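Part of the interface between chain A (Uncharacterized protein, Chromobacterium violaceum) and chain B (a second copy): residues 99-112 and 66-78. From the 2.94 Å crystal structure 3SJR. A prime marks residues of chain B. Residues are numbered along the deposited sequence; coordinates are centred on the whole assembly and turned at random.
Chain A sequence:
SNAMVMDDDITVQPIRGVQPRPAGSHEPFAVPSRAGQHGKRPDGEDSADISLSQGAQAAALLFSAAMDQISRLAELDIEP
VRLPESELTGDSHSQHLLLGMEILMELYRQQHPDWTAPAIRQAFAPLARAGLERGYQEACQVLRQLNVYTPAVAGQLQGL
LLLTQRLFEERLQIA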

# COMPACT_ATOMS: atom_id res chain seq x y z
N LEU A 99 3.80 -8.37 -2.03
CA LEU A 99 4.52 -7.51 -2.94
C LEU A 99 4.79 -6.20 -2.23
O LEU A 99 5.84 -5.59 -2.42
CB LEU A 99 3.75 -7.26 -4.23
CG LEU A 99 4.42 -6.18 -5.09
CD1 LEU A 99 5.75 -6.68 -5.66
CD2 LEU A 99 3.48 -5.69 -6.18
N GLY A 100 3.84 -5.77 -1.42
CA GLY A 100 3.97 -4.52 -0.70
C GLY A 100 5.16 -4.55 0.23
O GLY A 100 6.01 -3.65 0.23
N MSE A 101 5.22 -5.63 1.01
CA MSE A 101 6.24 -5.78 2.02
C MSE A 101 7.61 -5.95 1.39
O MSE A 101 8.62 -5.63 2.02
CB MSE A 101 5.88 -6.93 2.94
CG MSE A 101 4.67 -6.56 3.79
SE MSE A 101 3.83 -7.95 4.84
CE MSE A 101 3.65 -9.22 3.41
N GLU A 102 7.61 -6.43 0.14
CA GLU A 102 8.84 -6.63 -0.62
C GLU A 102 9.49 -5.31 -0.89
O GLU A 102 10.70 -5.15 -0.66
CB GLU A 102 8.54 -7.32 -1.95
CG GLU A 102 8.46 -8.84 -1.87
CD GLU A 102 9.77 -9.47 -1.41
OE1 GLU A 102 9.74 -10.10 -0.33
OE2 GLU A 102 10.80 -9.32 -2.12
N ILE A 103 8.69 -4.37 -1.37
CA ILE A 103 9.17 -3.04 -1.72
C ILE A 103 9.76 -2.38 -0.47
O ILE A 103 10.89 -1.87 -0.49
CB ILE A 103 8.03 -2.14 -2.25
CG1 ILE A 103 7.15 -2.85 -3.29
CG2 ILE A 103 8.59 -0.82 -2.76
CD1 ILE A 103 7.73 -2.97 -4.67
N LEU A 104 8.99 -2.42 0.61
CA LEU A 104 9.41 -1.88 1.89
C LEU A 104 10.75 -2.44 2.32
O LEU A 104 11.69 -1.68 2.57
CB LEU A 104 8.33 -2.11 2.94
CG LEU A 104 7.04 -1.34 2.63
CD1 LEU A 104 6.08 -1.38 3.79
CD2 LEU A 104 7.33 0.12 2.24
N MSE A 105 10.87 -3.76 2.35
CA MSE A 105 12.16 -4.36 2.62
C MSE A 105 13.24 -3.86 1.65
O MSE A 105 14.31 -3.45 2.09
CB MSE A 105 12.07 -5.86 2.55
CG MSE A 105 13.26 -6.54 3.15
SE MSE A 105 12.81 -8.40 3.45
CE MSE A 105 12.59 -8.97 1.59
N GLU A 106 12.95 -3.90 0.35
CA GLU A 106 13.94 -3.57 -0.65
C GLU A 106 14.51 -2.19 -0.36
O GLU A 106 15.72 -2.00 -0.37
CB GLU A 106 13.39 -3.66 -2.08
CG GLU A 106 14.30 -3.03 -3.19
CD GLU A 106 15.74 -3.60 -3.26
OE1 GLU A 106 16.11 -4.46 -2.43
OE2 GLU A 106 16.52 -3.18 -4.16
N LEU A 107 13.61 -1.24 -0.10
CA LEU A 107 14.02 0.14 0.17
C LEU A 107 14.72 0.26 1.53
O LEU A 107 15.63 1.07 1.70
CB LEU A 107 12.82 1.09 0.07
CG LEU A 107 13.11 2.59 0.23
CD1 LEU A 107 13.91 3.13 -0.94
CD2 LEU A 107 11.83 3.41 0.44
N TYR A 108 14.30 -0.54 2.50
CA TYR A 108 14.97 -0.58 3.77
C TYR A 108 16.43 -0.94 3.52
O TYR A 108 17.34 -0.30 4.05
CB TYR A 108 14.30 -1.61 4.67
CG TYR A 108 14.72 -1.60 6.11
CD1 TYR A 108 14.43 -0.52 6.94
CD2 TYR A 108 15.38 -2.69 6.67
CE1 TYR A 108 14.79 -0.52 8.28
CE2 TYR A 108 15.75 -2.70 8.02
CZ TYR A 108 15.45 -1.61 8.82
OH TYR A 108 15.83 -1.61 10.15
N ARG A 109 16.64 -1.95 2.66
CA ARG A 109 17.96 -2.45 2.30
C ARG A 109 18.81 -1.32 1.75
O ARG A 109 19.85 -0.99 2.31
CB ARG A 109 17.82 -3.55 1.24
CG ARG A 109 19.04 -4.44 1.07
CD ARG A 109 18.98 -5.24 -0.25
NE ARG A 109 19.97 -4.81 -1.25
CZ ARG A 109 19.77 -3.87 -2.18
NH1 ARG A 109 18.61 -3.24 -2.27
NH2 ARG A 109 20.75 -3.56 -3.02
N GLN A 110 18.34 -0.73 0.66
CA GLN A 110 18.99 0.41 0.04
C GLN A 110 19.35 1.50 1.04
O GLN A 110 20.42 2.10 0.94
CB GLN A 110 18.10 0.96 -1.07
CG GLN A 110 18.24 0.18 -2.37
CD GLN A 110 17.11 0.43 -3.36
OE1 GLN A 110 16.60 1.56 -3.49
NE2 GLN A 110 16.73 -0.61 -4.09
N GLN A 111 18.49 1.73 2.01
CA GLN A 111 18.73 2.73 3.05
C GLN A 111 19.71 2.30 4.14
O GLN A 111 20.03 3.09 5.02
CB GLN A 111 17.40 3.17 3.68
CG GLN A 111 16.59 4.12 2.81
CD GLN A 111 15.29 4.53 3.48
OE1 GLN A 111 14.94 4.04 4.55
NE2 GLN A 111 14.56 5.45 2.84
N HIS A 112 20.17 1.05 4.11
CA HIS A 112 21.18 0.58 5.06
C HIS A 112 22.31 -0.15 4.33
O HIS A 112 22.42 -1.38 4.43
CB HIS A 112 20.57 -0.33 6.12
CG HIS A 112 19.60 0.35 7.03
ND1 HIS A 112 20.00 1.15 8.07
CD2 HIS A 112 18.24 0.34 7.06
CE1 HIS A 112 18.93 1.62 8.71
NE2 HIS A 112 17.85 1.14 8.11
N ALA B 66 -1.23 -1.39 6.76
CA ALA B 66 0.02 -2.10 7.00
C ALA B 66 1.19 -1.40 6.32
O ALA B 66 2.28 -1.32 6.86
CB ALA B 66 -0.08 -3.55 6.57
N MSE B 67 0.96 -0.87 5.14
CA MSE B 67 2.00 -0.14 4.45
C MSE B 67 2.34 1.11 5.25
O MSE B 67 3.51 1.48 5.38
CB MSE B 67 1.55 0.18 3.03
CG MSE B 67 1.22 -1.07 2.28
SE MSE B 67 2.87 -2.08 2.12
CE MSE B 67 3.75 -0.88 0.87
N ASP B 68 1.31 1.73 5.80
CA ASP B 68 1.49 2.88 6.67
C ASP B 68 2.40 2.47 7.82
O ASP B 68 3.53 2.94 7.94
CB ASP B 68 0.14 3.37 7.19
CG ASP B 68 0.26 4.63 7.98
OD1 ASP B 68 0.57 5.66 7.36
OD2 ASP B 68 0.07 4.59 9.22
N GLN B 69 1.90 1.57 8.65
CA GLN B 69 2.65 1.12 9.79
C GLN B 69 4.10 0.83 9.44
O GLN B 69 5.01 1.40 10.04
CB GLN B 69 1.98 -0.09 10.43
CG GLN B 69 0.64 0.25 11.05
CD GLN B 69 0.79 1.23 12.19
OE1 GLN B 69 1.85 1.30 12.82
NE2 GLN B 69 -0.26 1.98 12.47
N ILE B 70 4.33 -0.03 8.45
CA ILE B 70 5.67 -0.58 8.29
C ILE B 70 6.65 0.52 7.89
O ILE B 70 7.78 0.58 8.40
CB ILE B 70 5.69 -1.80 7.33
CG1 ILE B 70 4.82 -2.93 7.89
CG2 ILE B 70 7.13 -2.30 7.12
CD1 ILE B 70 4.43 -4.01 6.90
N SER B 71 6.19 1.41 7.02
CA SER B 71 7.01 2.51 6.56
C SER B 71 7.45 3.37 7.71
O SER B 71 8.56 3.88 7.71
CB SER B 71 6.26 3.33 5.54
OG SER B 71 5.63 2.48 4.61
N ARG B 72 6.59 3.53 8.71
CA ARG B 72 6.94 4.35 9.87
C ARG B 72 7.95 3.63 10.75
O ARG B 72 8.97 4.20 11.13
CB ARG B 72 5.70 4.74 10.67
CG ARG B 72 5.90 5.94 11.58
CD ARG B 72 4.59 6.45 12.15
NE ARG B 72 3.71 6.97 11.11
CZ ARG B 72 2.71 6.28 10.56
NH1 ARG B 72 1.97 6.83 9.61
NH2 ARG B 72 2.46 5.02 10.93
N LEU B 73 7.65 2.37 11.05
CA LEU B 73 8.48 1.56 11.92
C LEU B 73 9.89 1.35 11.38
O LEU B 73 10.84 1.30 12.15
CB LEU B 73 7.77 0.23 12.22
CG LEU B 73 6.37 0.29 12.85
CD1 LEU B 73 5.81 -1.09 13.11
CD2 LEU B 73 6.34 1.10 14.14
N ALA B 74 10.02 1.25 10.05
CA ALA B 74 11.32 1.05 9.39
C ALA B 74 12.09 2.35 9.07
O ALA B 74 13.22 2.30 8.57
CB ALA B 74 11.14 0.23 8.16
N GLU B 75 11.46 3.49 9.36
CA GLU B 75 12.07 4.82 9.21
C GLU B 75 12.47 5.14 7.78
O GLU B 75 13.53 5.71 7.50
CB GLU B 75 13.25 4.98 10.17
CG GLU B 75 12.84 4.79 11.61
CD GLU B 75 14.03 4.73 12.53
OE1 GLU B 75 15.06 4.14 12.14
OE2 GLU B 75 13.93 5.28 13.65
N LEU B 76 11.58 4.78 6.86
CA LEU B 76 11.77 5.03 5.45
C LEU B 76 11.20 6.39 5.12
O LEU B 76 10.03 6.50 4.80
CB LEU B 76 11.03 3.98 4.64
CG LEU B 76 11.12 2.53 5.10
CD1 LEU B 76 10.06 1.74 4.40
CD2 LEU B 76 12.49 1.96 4.79
N ASP B 77 12.02 7.44 5.20
CA ASP B 77 11.52 8.80 4.94
C ASP B 77 12.49 9.78 4.29
O ASP B 77 13.71 9.55 4.24
CB ASP B 77 10.89 9.39 6.20
CG ASP B 77 9.36 9.23 6.22
OD1 ASP B 77 8.67 10.09 5.61
OD2 ASP B 77 8.85 8.24 6.85
N ILE B 78 11.92 10.87 3.77
CA ILE B 78 12.66 12.02 3.25
C ILE B 78 12.45 13.20 4.21
O ILE B 78 11.57 14.05 3.97
CB ILE B 78 12.18 12.37 1.83

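The two helices run nearly parallel, their axes 14° apart and 10.5 Å at closest approach. No hydrogen bond crosses between the stretches, so shape and apolar contact account for the fit. Gly100 makes the first hollow: selenomethionine Met67′ folds its flexible chain over the bare backbone, placing CE 3.6 Å from Gly100 O. Any CB on Gly100 would collide with SE of Met67′.

One turn on, Leu104 is the main bump of chain A. It points toward chain B, and its forked end enters a pocket lined by Met67′, Ile70′, Ser71′ and Leu76′. Leu104 CD1 lies 3.7 Å from Met67′ SE and 3.6 Å from Ile70′ CB, while Leu104 CD2 meets Leu76′ CD1 at 3.8 Å. Ser71′ suits the pocket wall because it is small and its hydroxyl is spent within its own helix, OG donating a very short 2.5 Å bond to Met67′ O.

Beyond the helix, Glu75′ adopts positive phi in a Schellman motif, and the chain turns so that Leu76′ can reach back as the answering bump. Its CD2 lies 3.7 Å from Tyr108 CA and, near the ring plane, 3.8 Å from Tyr108 CD1. Small Ala74′ leaves room for that ring, its CB 3.6 Å from Tyr108 CD1.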